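N-acetylmuramoyl-L-alanine amidase (Mycobacteroides abscessus, PDB 7AGL) probably cleaves the amide bond between N-acetylmuramic acid and L-alanine in peptidoglycan with the help of a bound zinc ion. Local coordinates at residues A[57-62]-A[73-78]; A[52-57]-A[198-203]; A[162-165]-A[169-172]; A[99-104]-A[135-140]; A[22-27]-A[81-86]. One frame throughout, in Å; residues are numbered along the deposited sequence.

Interaction 1 of 5, residues A[57-62]-A[73-78]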
# COMPACT_ATOMS: atom_id res chain seq x y z
N ASN A 57 9.54 3.70 5.73
CA ASN A 57 10.67 4.30 5.03
C ASN A 57 10.40 4.41 3.54
O ASN A 57 10.79 5.39 2.91
CB ASN A 57 11.93 3.50 5.33
CG ASN A 57 12.52 3.91 6.68
OD1 ASN A 57 12.49 3.15 7.63
ND2 ASN A 57 13.02 5.13 6.76
N THR A 58 9.72 3.42 2.95
CA THR A 58 9.42 3.54 1.53
C THR A 58 8.43 4.67 1.27
O THR A 58 8.59 5.42 0.30
CB THR A 58 8.90 2.21 0.99
OG1 THR A 58 9.91 1.22 1.25
CG2 THR A 58 8.66 2.30 -0.53
N VAL A 59 7.41 4.82 2.12
CA VAL A 59 6.46 5.92 1.96
C VAL A 59 7.16 7.27 2.09
O VAL A 59 6.85 8.21 1.36
CB VAL A 59 5.29 5.77 2.95
CG1 VAL A 59 4.55 7.11 3.11
CG2 VAL A 59 4.34 4.66 2.42
N LEU A 60 8.12 7.39 3.02
CA LEU A 60 8.83 8.67 3.13
C LEU A 60 9.52 9.03 1.82
O LEU A 60 9.55 10.20 1.42
CB LEU A 60 9.85 8.64 4.27
CG LEU A 60 9.29 8.47 5.68
CD1 LEU A 60 10.43 8.54 6.68
CD2 LEU A 60 8.26 9.54 5.98
N LEU A 61 10.08 8.03 1.13
CA LEU A 61 10.75 8.29 -0.13
C LEU A 61 9.75 8.63 -1.23
O LEU A 61 9.99 9.53 -2.04
CB LEU A 61 11.60 7.08 -0.53
CG LEU A 61 12.73 6.73 0.43
CD1 LEU A 61 13.34 5.40 0.01
CD2 LEU A 61 13.80 7.83 0.46
N ILE A 62 8.61 7.93 -1.26
CA ILE A 62 7.54 8.27 -2.20
C ILE A 62 7.09 9.72 -1.99
O ILE A 62 6.96 10.49 -2.95
CB ILE A 62 6.36 7.30 -2.07
CG1 ILE A 62 6.78 5.88 -2.47
CG2 ILE A 62 5.21 7.76 -2.94
CD1 ILE A 62 5.76 4.83 -2.06
N THR A 73 0.67 16.20 -0.73
CA THR A 73 0.73 14.87 -0.14
C THR A 73 0.29 14.89 1.32
O THR A 73 0.39 15.89 2.02
CB THR A 73 2.14 14.25 -0.20
OG1 THR A 73 3.05 15.09 0.51
CG2 THR A 73 2.61 14.10 -1.65
N ALA A 74 -0.16 13.72 1.78
CA ALA A 74 -0.43 13.48 3.18
C ALA A 74 -0.15 12.01 3.47
O ALA A 74 -0.04 11.19 2.55
CB ALA A 74 -1.88 13.84 3.55
N MET A 75 -0.03 11.70 4.75
CA MET A 75 0.23 10.35 5.22
C MET A 75 -0.78 9.99 6.30
O MET A 75 -1.37 10.87 6.93
CB MET A 75 1.66 10.20 5.78
CG MET A 75 2.75 10.44 4.75
SD MET A 75 4.40 10.19 5.45
CE MET A 75 4.37 11.23 6.91
N THR A 76 -0.96 8.69 6.51
CA THR A 76 -1.90 8.17 7.50
C THR A 76 -1.27 7.90 8.86
O THR A 76 -1.99 7.54 9.80
CB THR A 76 -2.52 6.87 7.02
OG1 THR A 76 -1.46 5.96 6.69
CG2 THR A 76 -3.39 7.10 5.79
N ARG A 77 0.05 8.02 9.00
CA ARG A 77 0.66 7.98 10.32
C ARG A 77 1.91 8.85 10.32
O ARG A 77 2.44 9.22 9.27
CB ARG A 77 1.00 6.55 10.77
CG ARG A 77 2.03 5.82 9.92
CD ARG A 77 2.35 4.50 10.58
NE ARG A 77 2.88 3.46 9.69
CZ ARG A 77 4.04 2.83 9.86
NH1 ARG A 77 4.90 3.18 10.82
NH2 ARG A 77 4.36 1.84 9.03
N GLY A 78 2.36 9.18 11.53
CA GLY A 78 3.41 10.16 11.74
C GLY A 78 4.69 9.62 12.36
O GLY A 78 5.61 10.39 12.63
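Met75 reaches from its strand to Val59 and Leu60 of the helix, and its thioether does nearly all the touching. The bond from CA to CB aims at the helix, but CB itself stops short of close contact. At the next step CG, opposite the carbonyl carbon (chi1 -63°), comes within 4.1 Å of Val59 CG1. The chain runs on extended about chi2, which brings SD up between the two helix residues: Met75 SD is 3.9 Å from Val59 CG1 and 4.0 Å from Leu60 CD2. A bend at chi3 (-52°) then turns CE toward the indole of Trp56, with Met75 CE still 4.3 Å from Leu60 CD2.

The two segments are the second half of a beta-alpha-beta crossover. Strand 9-14 leads by way of helix 51-68 to strand 72-75, which lies parallel to 9-14 at the edge of the mixed sheet, so Met75 lies in the seam between that edge and the helix packed on it.

Val59 and Met75 run past one another head to tail. Val59 CG1 is the branch that meets the sulfur, and the side chain also packs on Leu12 and Pro14 of the neighbouring strand, deeper in the layer. Leu60 points its CB away from the strand, yet its outer end returns to lie roughly perpendicular to the methionine. No hydrogen bond joins the segments here. Just past the strand, Arg77 forms a salt bridge with Asp80 and hydrogen bonds to the carbonyls of Pro14 and His52, tying the chain to the start of the same helix.

Interaction 2 of 5, residues A[52-57]-A[198-203]; sequences HTFTWN and EGRSKY
Phe54 meets Tyr203 as an oblique aromatic pair, the ring planes 84° apart and the centroids separated by 5.7 Å. Tyr203 CD2 sits at the edge of the Phe54 ring, in its plane, 3.7 Å from Phe54 CE1. Phe54 has CG anti to its backbone nitrogen (chi1 165°), which carries the ring across the gap to its partner.

Aliphatic packing comes from Arg200. Its CG lies 4.1 Å from Phe54 CE1, and the two side chains pass in opposite directions. Further out, where a bend at chi3 turns the arginine, Arg200 NE comes 3.9 Å from Asn57 CB. This is a van der Waals approach.

The polar end of Arg200 works for another helix: NH1 donates to the carbonyl oxygen of Met194. No hydrogen bond crosses between the two segments.

The axes of segments 52-57 and 198-203 come within 10.7 Å at a crossing angle of -60°; four side chains touch. Phe54 and Tyr203 both touch Leu182 of strand 177-184 and Met194 of helix 188-195, which places the pair where helices 51-68, 188-195 and 197-215 converge over the sheet.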
# COMPACT_ATOMS: atom_id res chain seq x y z
N HIS A 52 6.42 -2.91 9.19
CA HIS A 52 6.02 -1.53 9.47
C HIS A 52 7.15 -0.54 9.23
O HIS A 52 6.90 0.60 8.84
CB HIS A 52 5.47 -1.40 10.90
CG HIS A 52 6.46 -1.69 11.99
ND1 HIS A 52 7.33 -0.75 12.50
CD2 HIS A 52 6.65 -2.81 12.74
CE1 HIS A 52 8.02 -1.27 13.50
NE2 HIS A 52 7.63 -2.53 13.66
N THR A 53 8.40 -0.97 9.42
CA THR A 53 9.52 -0.07 9.15
C THR A 53 9.79 0.04 7.66
O THR A 53 10.07 1.14 7.15
CB THR A 53 10.76 -0.58 9.88
OG1 THR A 53 10.45 -0.67 11.28
CG2 THR A 53 11.93 0.37 9.69
N PHE A 54 9.68 -1.07 6.94
CA PHE A 54 9.84 -1.02 5.49
C PHE A 54 8.81 -0.09 4.85
O PHE A 54 9.14 0.72 3.98
CB PHE A 54 9.71 -2.43 4.89
CG PHE A 54 9.49 -2.41 3.39
CD1 PHE A 54 10.56 -2.14 2.52
CD2 PHE A 54 8.21 -2.62 2.85
CE1 PHE A 54 10.37 -2.09 1.16
CE2 PHE A 54 8.02 -2.57 1.48
CZ PHE A 54 9.09 -2.32 0.63
N THR A 55 7.54 -0.21 5.27
CA THR A 55 6.50 0.59 4.61
C THR A 55 6.68 2.06 4.97
O THR A 55 6.54 2.94 4.12
CB THR A 55 5.09 0.10 4.98
OG1 THR A 55 4.85 0.29 6.39
CG2 THR A 55 4.89 -1.39 4.63
N TRP A 56 7.02 2.34 6.23
CA TRP A 56 7.29 3.71 6.66
C TRP A 56 8.39 4.35 5.82
O TRP A 56 8.20 5.43 5.24
CB TRP A 56 7.68 3.69 8.14
CG TRP A 56 8.15 5.00 8.69
CD1 TRP A 56 9.42 5.32 9.12
CD2 TRP A 56 7.35 6.17 8.93
NE1 TRP A 56 9.45 6.61 9.61
CE2 TRP A 56 8.19 7.15 9.48
CE3 TRP A 56 6.00 6.47 8.71
CZ2 TRP A 56 7.72 8.42 9.83
CZ3 TRP A 56 5.55 7.72 9.02
CH2 TRP A 56 6.40 8.68 9.60
N ASN A 57 9.54 3.70 5.73
CA ASN A 57 10.67 4.30 5.03
C ASN A 57 10.40 4.41 3.54
O ASN A 57 10.79 5.39 2.91
CB ASN A 57 11.93 3.50 5.33
CG ASN A 57 12.52 3.91 6.68
OD1 ASN A 57 12.49 3.15 7.63
ND2 ASN A 57 13.02 5.13 6.76
N GLU A 198 18.92 1.65 -1.24
CA GLU A 198 18.69 1.87 -2.67
C GLU A 198 17.58 0.97 -3.20
O GLU A 198 16.92 1.32 -4.19
CB GLU A 198 19.99 1.65 -3.45
CG GLU A 198 19.89 2.00 -4.94
CD GLU A 198 19.68 3.49 -5.20
OE1 GLU A 198 19.74 4.27 -4.23
OE2 GLU A 198 19.47 3.86 -6.37
N GLY A 199 17.36 -0.20 -2.58
CA GLY A 199 16.20 -1.00 -2.92
C GLY A 199 14.89 -0.28 -2.61
O GLY A 199 13.97 -0.26 -3.44
N ARG A 200 14.81 0.35 -1.44
CA ARG A 200 13.61 1.09 -1.08
C ARG A 200 13.42 2.29 -2.01
O ARG A 200 12.29 2.60 -2.41
CB ARG A 200 13.68 1.52 0.38
CG ARG A 200 13.66 0.32 1.32
CD ARG A 200 13.52 0.74 2.78
NE ARG A 200 14.66 1.51 3.31
CZ ARG A 200 15.72 0.95 3.88
NH1 ARG A 200 15.76 -0.38 3.98
NH2 ARG A 200 16.71 1.70 4.36
N SER A 201 14.53 2.92 -2.41
CA SER A 201 14.45 4.01 -3.38
C SER A 201 13.89 3.51 -4.71
O SER A 201 13.03 4.17 -5.31
CB SER A 201 15.83 4.65 -3.55
OG SER A 201 15.78 5.72 -4.46
N LYS A 202 14.37 2.36 -5.20
CA LYS A 202 13.85 1.81 -6.46
C LYS A 202 12.37 1.46 -6.36
O LYS A 202 11.60 1.72 -7.30
CB LYS A 202 14.65 0.58 -6.87
CG LYS A 202 15.97 0.87 -7.53
CD LYS A 202 16.53 -0.41 -8.12
CE LYS A 202 16.73 -0.29 -9.62
NZ LYS A 202 17.67 0.81 -9.94
N TYR A 203 11.95 0.83 -5.26
CA TYR A 203 10.52 0.61 -5.04
C TYR A 203 9.75 1.92 -5.11
O TYR A 203 8.70 2.01 -5.76
CB TYR A 203 10.28 -0.03 -3.67
CG TYR A 203 10.55 -1.51 -3.57
CD1 TYR A 203 10.09 -2.41 -4.54
CD2 TYR A 203 11.23 -2.02 -2.47
CE1 TYR A 203 10.32 -3.78 -4.41
CE2 TYR A 203 11.46 -3.37 -2.34
CZ TYR A 203 11.00 -4.25 -3.30
OH TYR A 203 11.25 -5.60 -3.15

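Interaction 3 of 5, residues A[162-165]-A[169-172]; sequences YGRS and GLNL
Asn171 closes on Ser165 with a single direct hydrogen bond: Asn171 ND2 donates to Ser165 O over 3.1 Å, with an N-H...O angle of 155°. The acceptor lies close to the plane of the amide. Seen from Ser165, however, the donor stands well above the carbonyl plane, 47° out of it. Asn171 carries CG on the side opposite its carbonyl carbon (chi1 -61°), and the amide swings round to face the strand end.

The other end of that amide meets a water, 2.8 Å from Asn171 OD1 and 2.9 Å from Arg164 O. Other acceptors compete for the water's two protons, so this bridge is less certain than the direct bond. Asn171 OD1 also accepts from Arg32, and ND2 bonds to the carbonyl oxygen of Asp30, so partners at both ends hold the amide in its rotation.

Within the chain, strand 161-164 is an outermost strand of the mixed sheet, paired in parallel with strand 118-122. The chain turns directly from it into the short helix 168-171, and the contact lies where that helix is folded back against the strand end it has just left. Ser165 contributes mainly its backbone, since its CB points away.

Leu170 points toward the strand and makes a loose apolar contact, CD1 lying 4.5 Å from Arg164 CG; it also packs on Asn120. Arg164 NE forms a salt bridge with Asp166, NH1 bonds to Asn120, and Tyr162 CE2 covers one face of the guanidinium from 3.6 Å above, displaced from its centre.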
# COMPACT_ATOMS: atom_id res chain seq x y z
N TYR A 162 -4.54 -8.30 -7.92
CA TYR A 162 -5.31 -9.15 -7.01
C TYR A 162 -6.56 -8.38 -6.60
O TYR A 162 -6.47 -7.43 -5.82
CB TYR A 162 -4.48 -9.53 -5.80
CG TYR A 162 -5.01 -10.68 -4.97
CD1 TYR A 162 -5.99 -11.54 -5.46
CD2 TYR A 162 -4.52 -10.92 -3.70
CE1 TYR A 162 -6.46 -12.60 -4.69
CE2 TYR A 162 -4.99 -11.96 -2.93
CZ TYR A 162 -5.95 -12.80 -3.42
OH TYR A 162 -6.39 -13.83 -2.63
N GLY A 163 -7.71 -8.77 -7.14
CA GLY A 163 -8.98 -8.18 -6.73
C GLY A 163 -9.51 -8.92 -5.52
O GLY A 163 -9.50 -10.15 -5.49
N ARG A 164 -9.98 -8.16 -4.53
CA ARG A 164 -10.40 -8.85 -3.32
C ARG A 164 -11.40 -8.00 -2.56
O ARG A 164 -11.50 -6.79 -2.75
CB ARG A 164 -9.19 -9.16 -2.44
CG ARG A 164 -8.42 -7.92 -2.06
CD ARG A 164 -7.03 -8.34 -1.68
NE ARG A 164 -7.05 -9.13 -0.45
CZ ARG A 164 -5.95 -9.57 0.14
NH1 ARG A 164 -4.77 -9.31 -0.41
NH2 ARG A 164 -6.01 -10.27 1.27
N SER A 165 -12.14 -8.68 -1.68
CA SER A 165 -13.27 -8.08 -0.97
C SER A 165 -13.05 -8.01 0.54
O SER A 165 -13.92 -7.47 1.24
CB SER A 165 -14.54 -8.88 -1.25
OG SER A 165 -14.34 -10.23 -0.88
N GLY A 169 -9.52 -1.42 4.24
CA GLY A 169 -8.92 -0.20 3.70
C GLY A 169 -9.29 0.03 2.24
O GLY A 169 -9.31 1.17 1.77
N LEU A 170 -9.58 -1.04 1.51
CA LEU A 170 -10.04 -0.90 0.13
C LEU A 170 -11.55 -0.71 0.06
O LEU A 170 -12.03 0.12 -0.72
CB LEU A 170 -9.63 -2.14 -0.68
CG LEU A 170 -8.11 -2.37 -0.71
CD1 LEU A 170 -7.80 -3.53 -1.65
CD2 LEU A 170 -7.36 -1.12 -1.14
N ASN A 171 -12.29 -1.47 0.87
CA ASN A 171 -13.75 -1.38 0.87
C ASN A 171 -14.23 0.02 1.22
O ASN A 171 -15.29 0.44 0.74
CB ASN A 171 -14.33 -2.39 1.87
CG ASN A 171 -13.98 -3.82 1.53
OD1 ASN A 171 -13.65 -4.13 0.39
ND2 ASN A 171 -14.08 -4.70 2.52
N LEU A 172 -13.52 0.72 2.09
CA LEU A 172 -13.97 2.01 2.62
C LEU A 172 -13.54 3.20 1.76
O LEU A 172 -13.86 4.34 2.10
CB LEU A 172 -13.45 2.19 4.06
CG LEU A 172 -14.04 1.19 5.06
CD1 LEU A 172 -13.24 1.24 6.37
CD2 LEU A 172 -15.52 1.48 5.32
O HOH W 1 -11.19 -5.39 -0.21

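Interaction 4 of 5, residues A[99-104]-A[135-140]; sequences PDAVVS and LRFAKT
Arg136 O is gripped twice by Thr140: OG1 and the backbone N each donate to it over 2.9 Å, from opposite faces of the carbonyl plane. This pair of hydrogen bonds lies within helix 132-147, which packs on the mixed sheet of this alpha/beta fold, and one residue further on Phe137 makes the contact with strand 101-108. The axes of strand 101-104 and of helical residues 135-140 approach to 10.8 Å, with a crossing angle of -53°.

The Phe137 ring, with CG anti to the backbone nitrogen (chi1 -165°), reaches inward to the strand. Ala101 CB lies obliquely to the ring, 3.9 Å from Phe137 CE2. The Val103 side chain stands roughly perpendicular to that of Phe137, and its CG2 branch approaches the ring obliquely, 3.6 Å from Phe137 CZ. The residue between, Val102, points its side chain away and is hydrogen-bonded through its backbone to Pro176 and Val178.

All four touching residues are buried. Phe137 also stacks with Tyr214 and touches Val178, so helix 197-215 and the neighbouring strand help to enclose the ring. Val102 takes part through its carbonyl: its O lies at the ring edge, near the ring plane, 3.5 Å from Phe137 CE2.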
# COMPACT_ATOMS: atom_id res chain seq x y z
N PRO A 99 -8.59 13.24 -1.99
CA PRO A 99 -7.44 13.01 -2.87
C PRO A 99 -7.83 12.55 -4.27
O PRO A 99 -8.88 11.95 -4.51
CB PRO A 99 -6.68 11.90 -2.14
CG PRO A 99 -7.76 11.12 -1.44
CD PRO A 99 -8.76 12.16 -1.00
N ASP A 100 -6.92 12.82 -5.20
CA ASP A 100 -7.05 12.30 -6.55
C ASP A 100 -6.64 10.84 -6.63
O ASP A 100 -7.11 10.12 -7.52
CB ASP A 100 -6.21 13.16 -7.49
CG ASP A 100 -6.68 14.60 -7.54
OD1 ASP A 100 -7.78 14.84 -8.07
OD2 ASP A 100 -5.99 15.50 -7.01
N ALA A 101 -5.77 10.39 -5.72
CA ALA A 101 -5.29 9.01 -5.67
C ALA A 101 -4.74 8.71 -4.28
O ALA A 101 -4.21 9.60 -3.61
CB ALA A 101 -4.21 8.74 -6.73
N VAL A 102 -4.90 7.45 -3.85
CA VAL A 102 -4.44 6.95 -2.56
C VAL A 102 -3.64 5.68 -2.80
O VAL A 102 -4.11 4.80 -3.52
CB VAL A 102 -5.61 6.63 -1.61
CG1 VAL A 102 -5.07 6.10 -0.26
CG2 VAL A 102 -6.49 7.86 -1.43
N VAL A 103 -2.46 5.58 -2.18
CA VAL A 103 -1.64 4.37 -2.31
C VAL A 103 -1.28 3.86 -0.93
O VAL A 103 -0.64 4.59 -0.15
CB VAL A 103 -0.37 4.61 -3.14
CG1 VAL A 103 0.48 3.34 -3.12
CG2 VAL A 103 -0.74 5.01 -4.56
N SER A 104 -1.65 2.62 -0.64
CA SER A 104 -1.27 1.95 0.59
C SER A 104 -0.09 1.04 0.27
O SER A 104 -0.10 0.34 -0.75
CB SER A 104 -2.46 1.16 1.15
OG SER A 104 -2.14 0.45 2.33
N LEU A 135 -9.98 0.20 -10.98
CA LEU A 135 -9.39 -0.84 -11.81
C LEU A 135 -8.33 -0.26 -12.74
O LEU A 135 -7.27 -0.86 -12.93
CB LEU A 135 -10.48 -1.56 -12.61
CG LEU A 135 -10.03 -2.77 -13.44
CD1 LEU A 135 -9.31 -3.77 -12.52
CD2 LEU A 135 -11.22 -3.41 -14.12
N ARG A 136 -8.60 0.90 -13.34
CA ARG A 136 -7.59 1.54 -14.18
C ARG A 136 -6.34 1.89 -13.37
O ARG A 136 -5.22 1.71 -13.84
CB ARG A 136 -8.17 2.77 -14.87
CG ARG A 136 -7.14 3.65 -15.60
CD ARG A 136 -7.80 4.72 -16.47
NE ARG A 136 -9.06 5.21 -15.91
CZ ARG A 136 -9.20 6.35 -15.22
NH1 ARG A 136 -8.15 7.14 -15.01
NH2 ARG A 136 -10.40 6.69 -14.75
N PHE A 137 -6.53 2.40 -12.14
CA PHE A 137 -5.38 2.67 -11.26
C PHE A 137 -4.58 1.40 -11.01
O PHE A 137 -3.35 1.40 -11.11
CB PHE A 137 -5.88 3.28 -9.94
CG PHE A 137 -4.80 3.93 -9.10
CD1 PHE A 137 -3.52 4.18 -9.61
CD2 PHE A 137 -5.07 4.30 -7.78
CE1 PHE A 137 -2.54 4.79 -8.82
CE2 PHE A 137 -4.11 4.90 -7.00
CZ PHE A 137 -2.84 5.15 -7.51
N ALA A 138 -5.28 0.30 -10.69
CA ALA A 138 -4.59 -0.96 -10.39
C ALA A 138 -3.78 -1.45 -11.59
O ALA A 138 -2.62 -1.83 -11.44
CB ALA A 138 -5.61 -2.01 -9.96
N LYS A 139 -4.40 -1.48 -12.78
CA LYS A 139 -3.70 -1.95 -13.97
C LYS A 139 -2.53 -1.04 -14.32
O LYS A 139 -1.45 -1.51 -14.71
CB LYS A 139 -4.67 -2.04 -15.14
CG LYS A 139 -5.73 -3.11 -14.95
CD LYS A 139 -6.68 -3.15 -16.15
CE LYS A 139 -7.75 -4.20 -15.94
NZ LYS A 139 -8.59 -4.38 -17.17
N THR A 140 -2.73 0.28 -14.18
CA THR A 140 -1.67 1.24 -14.49
C THR A 140 -0.49 1.07 -13.54
O THR A 140 0.67 1.06 -13.97
CB THR A 140 -2.23 2.65 -14.40
OG1 THR A 140 -3.17 2.84 -15.48
CG2 THR A 140 -1.11 3.68 -14.52

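Interaction 5 of 5, residues A[22-27]-A[81-86]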
# COMPACT_ATOMS: atom_id res chain seq x y z
N SER A 22 -3.11 -4.15 23.00
CA SER A 22 -4.27 -5.01 22.77
C SER A 22 -5.44 -4.28 22.14
O SER A 22 -6.43 -4.93 21.76
CB SER A 22 -4.70 -5.71 24.07
OG SER A 22 -5.14 -4.79 25.05
N SER A 23 -5.38 -2.95 22.01
CA SER A 23 -6.45 -2.24 21.32
C SER A 23 -6.54 -2.64 19.85
O SER A 23 -7.60 -2.46 19.23
CB SER A 23 -6.25 -0.73 21.42
OG SER A 23 -5.12 -0.31 20.67
N ILE A 24 -5.46 -3.16 19.26
CA ILE A 24 -5.55 -3.51 17.84
C ILE A 24 -6.48 -4.68 17.59
O ILE A 24 -6.86 -4.93 16.45
CB ILE A 24 -4.18 -3.84 17.21
CG1 ILE A 24 -3.61 -5.15 17.75
CG2 ILE A 24 -3.20 -2.67 17.37
CD1 ILE A 24 -2.39 -5.67 16.94
N ASN A 25 -6.88 -5.39 18.64
CA ASN A 25 -7.79 -6.52 18.50
C ASN A 25 -9.26 -6.12 18.52
O ASN A 25 -10.13 -6.97 18.28
CB ASN A 25 -7.53 -7.55 19.60
CG ASN A 25 -6.14 -8.14 19.50
OD1 ASN A 25 -5.64 -8.38 18.41
ND2 ASN A 25 -5.52 -8.37 20.65
N ASN A 26 -9.56 -4.86 18.83
CA ASN A 26 -10.94 -4.40 18.82
C ASN A 26 -11.48 -4.42 17.39
O ASN A 26 -10.75 -4.14 16.43
CB ASN A 26 -11.03 -3.01 19.43
CG ASN A 26 -10.76 -3.02 20.93
OD1 ASN A 26 -11.04 -4.01 21.62
ND2 ASN A 26 -10.21 -1.93 21.44
N GLN A 27 -12.74 -4.79 17.24
CA GLN A 27 -13.30 -5.03 15.91
C GLN A 27 -13.87 -3.74 15.34
O GLN A 27 -14.56 -2.99 16.04
CB GLN A 27 -14.40 -6.09 15.98
CG GLN A 27 -13.91 -7.50 16.24
CD GLN A 27 -13.11 -8.06 15.08
OE1 GLN A 27 -13.58 -8.09 13.94
NE2 GLN A 27 -11.89 -8.50 15.36
N ASN A 81 7.15 4.18 15.64
CA ASN A 81 7.45 3.58 16.93
C ASN A 81 6.32 3.63 17.95
O ASN A 81 6.53 3.16 19.07
CB ASN A 81 8.73 4.21 17.53
CG ASN A 81 8.54 5.66 17.91
OD1 ASN A 81 8.11 5.96 19.03
ND2 ASN A 81 8.88 6.56 17.00
N LYS A 82 5.13 4.13 17.60
CA LYS A 82 3.99 4.18 18.52
C LYS A 82 2.76 3.60 17.84
O LYS A 82 2.73 3.36 16.62
CB LYS A 82 3.68 5.61 18.97
CG LYS A 82 4.75 6.26 19.84
CD LYS A 82 5.00 5.49 21.12
CE LYS A 82 6.10 6.17 21.93
NZ LYS A 82 6.35 5.52 23.24
N LEU A 83 1.71 3.39 18.65
CA LEU A 83 0.41 3.01 18.11
C LEU A 83 0.00 4.00 17.02
O LEU A 83 0.16 5.21 17.18
CB LEU A 83 -0.63 2.99 19.24
CG LEU A 83 -1.97 2.30 18.95
CD1 LEU A 83 -1.80 0.79 18.96
CD2 LEU A 83 -2.99 2.72 20.00
N GLY A 84 -0.47 3.47 15.88
CA GLY A 84 -0.97 4.28 14.79
C GLY A 84 -2.47 4.07 14.61
O GLY A 84 -3.11 3.35 15.39
N PRO A 85 -3.06 4.70 13.60
CA PRO A 85 -4.52 4.64 13.46
C PRO A 85 -5.01 3.28 12.99
O PRO A 85 -4.33 2.58 12.23
CB PRO A 85 -4.84 5.73 12.42
CG PRO A 85 -3.62 6.60 12.39
CD PRO A 85 -2.46 5.68 12.69
N CYS A 86 -6.22 2.92 13.44
CA CYS A 86 -6.89 1.71 12.99
C CYS A 86 -7.15 1.75 11.49
O CYS A 86 -7.19 2.82 10.87
CB CYS A 86 -8.22 1.53 13.73
SG CYS A 86 -8.11 1.25 15.52
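Residues 22-25 coil into a short 3-10 segment, bonded by Asn25 N to Ser22 O at 3.2 Å and by Asn26 N to Ser23 O at 3.1 Å. Residues 81-86 form no regular structure and run up to Cys86, the N-cap of helix 87-96. The backbones keep well apart: the nearest alpha carbons, Ile24 CA and Cys86 CA, are 7.3 Å from each other.

Leu83 makes the contact from the 81-86 side. With chi1 at -166° the side chain stands beside its own carbonyl carbon and holds both methyls out to the 3-10 turn. Both meet the same oxygen, Leu83 CD2 at 3.8 Å and CD1 at 3.9 Å from Ser23 OG. The CD1 methyl also lies 4.1 Å from Ile24 CG2, where the two side chains meet at a slant. The polar need of Ser23 OG is met by a hydrogen bond with Asp21.

Cys86 is in a disulfide with Cys38, whose backbone is hydrogen-bonded to that of Asn26, while Ile24 is bonded in the same way to Gln39. The two loops are therefore also joined indirectly, through 38-39.

Between the segments themselves there is no hydrogen bond or salt bridge. Leu83 is exposed and also touches a crystal neighbour. A few methyl groups resting on a surface turn give little directional hold, so the relative position of the loops probably owes more to the disulfide.

How the interactions relate
Interactions 1 and 2 share Asn57 and helix 51-68, their centres about 10 Å apart; Arg77 links them by a probable hydrogen bond to His52. Along the chain, interaction 1 is nested inside the loops closed by interactions 2 and 5, interactions 4 and 3 follow in series within the loop of interaction 2, and interactions 2 and 5 alternate. Interactions 1, 3 and 4 all reach the same mixed sheet: 1 and 3 at its two outermost strands, centres about 21 Å apart, and 4 at the inner strand 101-108. Interaction 5 stays on the surface, its centre about 26 Å from that of buried interaction 4. Helices packed on the sheet and joined loops thus make up one domain, which also carries the zinc site of His16, Glu51 and His106.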